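Putative phosphoglycolate phosphatase (Lactobacillus delbrueckii, PDB 2HI0) probably hydrolyses 2-phosphoglycolate to glycolate and phosphate, acting as a haloacid dehalogenase-type phosphatase. Local coordinates at residues A[12-17]-A[188-193]; A[8-13]-A[131-136]. One frame throughout, in Å; residues are numbered along the deposited sequence.

How the contacts relate
Both contacts are buried near the centre of the chain, about 7 Å apart between centres, and both use the end of strand 6-9 or the loop that follows it; Asp12 and Gly13 belong to each. Strand 6-9 is flanked in the parallel sheet by 128-133 and 185-189, so contact 2 reaches one neighbour of that strand and contact 1 the other. Both touch the sodium ion, but in contact 1 it bridges the segments, which share no clear direct hydrogen bond, while in contact 2 both ligand residues lie in 8-13. Contact 2 begins as regular parallel sheet, then changes to a salt bridge and bridging waters. Backbone hydrogen bonds of Ile188 with Ile8 and Asp10 tie the two together.

Contact 1: A[12-17]-A[188-193]; sequences DGTILD and IGDSEI. With NA (sodium ion), chain C.
Asp12 O and Asp190 OD1 meet on the sodium ion, the carbonyl oxygen of Asp12 at 2.5 Å from the metal and Asp190 OD1 at 2.3 Å. The two oxygens are themselves 3.2 Å apart, Asp12 O to Asp190 OD1, a spacing that the shared cation makes tolerable. Asp12 O also accepts a weak hydrogen bond, from Thr14 OG1. Asp10 and a water complete the ligands seen. In Asp190, CG sits between the backbone N and the carbonyl carbon (chi1 64°), which sets CG on the side of the loop. Its second oxygen, OD2, takes a hydrogen bond from Phe212 N and lies 3.5 Å from Gly13 CA. A beta carbon on Gly13 would run into this oxygen, and the positive phi of 77° favours glycine in any case. A backbone hydrogen bond from Gly13 N to Leu16 O, 3.1 Å, closes the turn. Beyond it, the Thr14 side chain lies against Ile188 and Gly189. Its OG1 stands 3.5 Å from Gly189 CA, while the methyl CG2, anti to the backbone N, meets Ile188 CG2 at 3.9 Å. One branch thus faces the polar site and the other packs on the strand. The carboxylate of Asp12 leads away, to Thr18 and Lys135. Past the ion, Ser191 occupies the N-cap of helix 192-200, where its OG accepts a weak bond from Ile193 N. The spacing of Asp10, Asp12 and Thr14 fits the DxDx(T/V) signature of haloacid dehalogenase-like hydrolases. Using one backbone carbonyl beside two carboxylates is as in relatives that bind magnesium, so the sodium probably marks the place of the catalytic cation.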
# COMPACT_ATOMS: atom_id res chain seq x y z
N ASP A 12 -0.21 -1.72 -3.34
CA ASP A 12 -1.62 -1.39 -3.60
C ASP A 12 -1.78 0.01 -4.16
O ASP A 12 -1.24 0.95 -3.58
CB ASP A 12 -2.46 -1.47 -2.32
CG ASP A 12 -2.66 -2.85 -1.82
OD1 ASP A 12 -3.26 -3.68 -2.49
OD2 ASP A 12 -2.22 -3.10 -0.67
N GLY A 13 -2.43 0.16 -5.31
CA GLY A 13 -2.70 1.50 -5.84
C GLY A 13 -1.50 2.18 -6.48
O GLY A 13 -1.59 3.31 -6.93
N THR A 14 -0.37 1.48 -6.53
CA THR A 14 0.87 2.06 -6.95
C THR A 14 1.41 1.22 -8.10
O THR A 14 1.46 1.67 -9.24
CB THR A 14 1.89 2.19 -5.79
OG1 THR A 14 1.28 2.96 -4.72
CG2 THR A 14 3.11 2.87 -6.24
N ILE A 15 1.81 -0.02 -7.82
CA ILE A 15 2.25 -0.89 -8.91
C ILE A 15 1.22 -1.93 -9.37
O ILE A 15 1.23 -2.34 -10.51
CB ILE A 15 3.62 -1.53 -8.64
CG1 ILE A 15 3.56 -2.52 -7.45
CG2 ILE A 15 4.70 -0.42 -8.47
CD1 ILE A 15 4.91 -3.29 -7.19
N LEU A 16 0.32 -2.30 -8.46
CA LEU A 16 -0.73 -3.30 -8.70
C LEU A 16 -2.12 -2.71 -8.46
O LEU A 16 -2.36 -2.05 -7.44
CB LEU A 16 -0.55 -4.54 -7.82
CG LEU A 16 0.61 -5.46 -8.25
CD1 LEU A 16 0.65 -6.67 -7.35
CD2 LEU A 16 0.47 -5.94 -9.70
N ASP A 17 -3.02 -3.02 -9.40
CA ASP A 17 -4.41 -2.61 -9.39
C ASP A 17 -5.17 -3.69 -8.58
O ASP A 17 -5.62 -4.71 -9.13
CB ASP A 17 -4.87 -2.52 -10.84
CG ASP A 17 -6.23 -1.95 -11.01
OD1 ASP A 17 -6.98 -1.81 -10.01
OD2 ASP A 17 -6.51 -1.66 -12.19
N ILE A 188 7.85 5.56 -3.37
CA ILE A 188 6.78 5.87 -4.35
C ILE A 188 5.50 5.25 -3.82
O ILE A 188 5.44 4.05 -3.57
CB ILE A 188 7.08 5.32 -5.71
CG1 ILE A 188 8.43 5.82 -6.26
CG2 ILE A 188 5.89 5.62 -6.67
CD1 ILE A 188 9.50 4.76 -6.18
N GLY A 189 4.45 6.05 -3.67
CA GLY A 189 3.18 5.46 -3.21
C GLY A 189 1.97 6.35 -3.46
O GLY A 189 2.11 7.46 -3.97
N ASP A 190 0.78 5.86 -3.13
CA ASP A 190 -0.46 6.54 -3.46
C ASP A 190 -1.22 7.13 -2.25
O ASP A 190 -2.33 7.62 -2.42
CB ASP A 190 -1.40 5.55 -4.16
CG ASP A 190 -1.82 4.39 -3.24
OD1 ASP A 190 -0.97 3.94 -2.43
OD2 ASP A 190 -2.98 3.91 -3.28
N SER A 191 -0.63 7.08 -1.06
CA SER A 191 -1.35 7.50 0.13
C SER A 191 -0.53 8.36 1.08
O SER A 191 0.70 8.53 0.95
CB SER A 191 -1.88 6.27 0.86
OG SER A 191 -0.88 5.72 1.71
N GLU A 192 -1.24 8.87 2.09
CA GLU A 192 -0.60 9.61 3.21
C GLU A 192 0.37 8.75 4.01
O GLU A 192 1.33 9.26 4.58
CB GLU A 192 -1.67 10.23 4.12
CG GLU A 192 -2.40 9.29 5.08
CD GLU A 192 -3.50 8.37 4.50
OE1 GLU A 192 -3.59 8.19 3.27
OE2 GLU A 192 -4.29 7.84 5.35
N ILE A 193 0.10 7.44 4.09
CA ILE A 193 0.99 6.51 4.81
C ILE A 193 2.34 6.46 4.11
O ILE A 193 3.38 6.35 4.79
CB ILE A 193 0.36 5.10 4.94
CG1 ILE A 193 -0.99 5.20 5.66
CG2 ILE A 193 1.34 4.06 5.58
CD1 ILE A 193 -0.88 5.89 6.98
NA NA C . -1.05 1.91 -1.28
O HOH W 1 -0.56 3.46 0.86

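Contact 2: A[8-13]-A[131-136]. With NA (sodium ion), chain C.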
# COMPACT_ATOMS: atom_id res chain seq x y z
N ILE A 8 11.83 2.50 -4.11
CA ILE A 8 11.11 1.63 -3.19
C ILE A 8 9.63 1.96 -3.36
O ILE A 8 9.22 3.11 -3.13
CB ILE A 8 11.55 1.87 -1.74
CG1 ILE A 8 13.05 1.72 -1.60
CG2 ILE A 8 10.84 0.88 -0.81
CD1 ILE A 8 13.53 2.19 -0.17
N PHE A 9 8.85 0.97 -3.80
CA PHE A 9 7.45 1.15 -4.17
C PHE A 9 6.52 0.50 -3.14
O PHE A 9 6.75 -0.63 -2.66
CB PHE A 9 7.13 0.46 -5.49
CG PHE A 9 7.88 1.00 -6.67
CD1 PHE A 9 9.19 0.62 -6.91
CD2 PHE A 9 7.31 1.94 -7.49
CE1 PHE A 9 9.87 1.12 -8.00
CE2 PHE A 9 8.01 2.43 -8.59
CZ PHE A 9 9.28 2.02 -8.81
N ASP A 10 5.45 1.20 -2.85
CA ASP A 10 4.24 0.55 -2.27
C ASP A 10 3.60 -0.35 -3.37
O ASP A 10 3.94 -0.24 -4.56
CB ASP A 10 3.24 1.59 -1.82
CG ASP A 10 2.11 1.00 -1.00
OD1 ASP A 10 2.28 -0.01 -0.28
OD2 ASP A 10 1.01 1.56 -1.11
N MSE A 11 2.75 -1.29 -2.98
CA MSE A 11 2.12 -2.22 -3.92
C MSE A 11 0.72 -1.74 -4.32
O MSE A 11 0.50 -1.39 -5.50
CB MSE A 11 2.08 -3.63 -3.33
CG MSE A 11 1.32 -4.59 -4.17
SE MSE A 11 1.72 -6.41 -3.70
CE MSE A 11 3.35 -6.79 -4.67
N ASP A 12 -0.21 -1.72 -3.34
CA ASP A 12 -1.62 -1.39 -3.60
C ASP A 12 -1.78 0.01 -4.16
O ASP A 12 -1.24 0.95 -3.58
CB ASP A 12 -2.46 -1.47 -2.32
CG ASP A 12 -2.66 -2.85 -1.82
OD1 ASP A 12 -3.26 -3.68 -2.49
OD2 ASP A 12 -2.22 -3.10 -0.67
N GLY A 13 -2.43 0.16 -5.31
CA GLY A 13 -2.70 1.50 -5.84
C GLY A 13 -1.50 2.18 -6.48
O GLY A 13 -1.59 3.31 -6.93
N VAL A 131 9.91 -3.44 -3.16
CA VAL A 131 8.51 -3.29 -2.73
C VAL A 131 8.49 -3.39 -1.21
O VAL A 131 9.06 -4.31 -0.64
CB VAL A 131 7.60 -4.38 -3.29
CG1 VAL A 131 6.12 -4.22 -2.72
CG2 VAL A 131 7.65 -4.40 -4.78
N VAL A 132 7.88 -2.41 -0.58
CA VAL A 132 7.63 -2.41 0.87
C VAL A 132 6.18 -1.97 1.03
O VAL A 132 5.80 -0.84 0.70
CB VAL A 132 8.63 -1.53 1.64
CG1 VAL A 132 8.25 -1.49 3.14
CG2 VAL A 132 10.05 -2.04 1.43
N SER A 133 5.35 -2.86 1.54
CA SER A 133 3.88 -2.73 1.50
C SER A 133 3.26 -3.17 2.85
O SER A 133 3.75 -4.09 3.51
CB SER A 133 3.37 -3.64 0.38
OG SER A 133 1.97 -3.78 0.36
N ASN A 134 2.13 -2.55 3.20
CA ASN A 134 1.32 -2.97 4.36
C ASN A 134 0.37 -4.12 4.04
O ASN A 134 -0.28 -4.62 4.94
CB ASN A 134 0.48 -1.80 4.97
CG ASN A 134 1.29 -0.95 5.98
OD1 ASN A 134 2.37 -1.39 6.43
ND2 ASN A 134 0.79 0.24 6.29
N LYS A 135 0.39 -4.59 2.79
CA LYS A 135 -0.30 -5.85 2.43
C LYS A 135 0.36 -7.01 3.17
O LYS A 135 1.59 -7.04 3.30
CB LYS A 135 -0.25 -6.07 0.93
CG LYS A 135 -0.93 -7.36 0.48
CD LYS A 135 -0.85 -7.54 -1.07
CE LYS A 135 -1.47 -6.41 -1.88
NZ LYS A 135 -2.91 -6.15 -1.55
N PRO A 136 -0.42 -7.95 3.71
CA PRO A 136 0.29 -9.04 4.36
C PRO A 136 1.36 -9.68 3.49
O PRO A 136 1.16 -9.89 2.27
CB PRO A 136 -0.84 -10.06 4.66
CG PRO A 136 -2.05 -9.19 4.77
CD PRO A 136 -1.88 -8.14 3.72
NA NA C . -1.05 1.91 -1.28
O HOH W 2 0.52 -1.92 -0.61
O HOH W 3 1.21 -0.21 2.00
O HOH W 4 -3.58 -4.91 1.17
O HOH W 1 -0.56 3.46 0.86
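Met11, present as selenomethionine, crosses Lys135 at about a right angle, its SE lying 3.7 Å from Lys135 CE. The lysine chain runs extended through CD and bends at its last two torsions (chi3 -59°, chi4 -57°), which brings NZ to Asp12 OD1 at 2.7 Å. This salt bridge uses the syn lone pair of OD1, an oxygen that also bonds Thr18 OG1, while NZ has Tyr101 OH as a further partner. An alanine in place of Asp12 would probably leave the Lys135 ammonium without its charged mate, Thr18 OG1 without this acceptor and the bridging water without its OD2 partner. Before the loop, the contact joins two adjacent inner strands of the Rossmann-like sheet of this superfamily: parallel strands 6-9 and 128-133 pair through Val132 N to Phe9 O, 3.0 Å and 157° at the hydrogen. Ile8 and Val132 lie side by side and point the same way, their CG2 atoms 3.8 Å apart, against Cys174 of helix 169-178. Where the strands end, Ser133 OG accepts from Lys135 N at 3.0 Å, forming an ST turn. A water joins this hydroxyl to Asp10 OD1, Asp12 OD2 and Asp12 N, its bond to Asp10 OD1 measuring 2.6 Å. The same Asp10 oxygen forms a salt bridge with Lys165, whereas Asp10 OD2 binds the sodium at 2.1 Å.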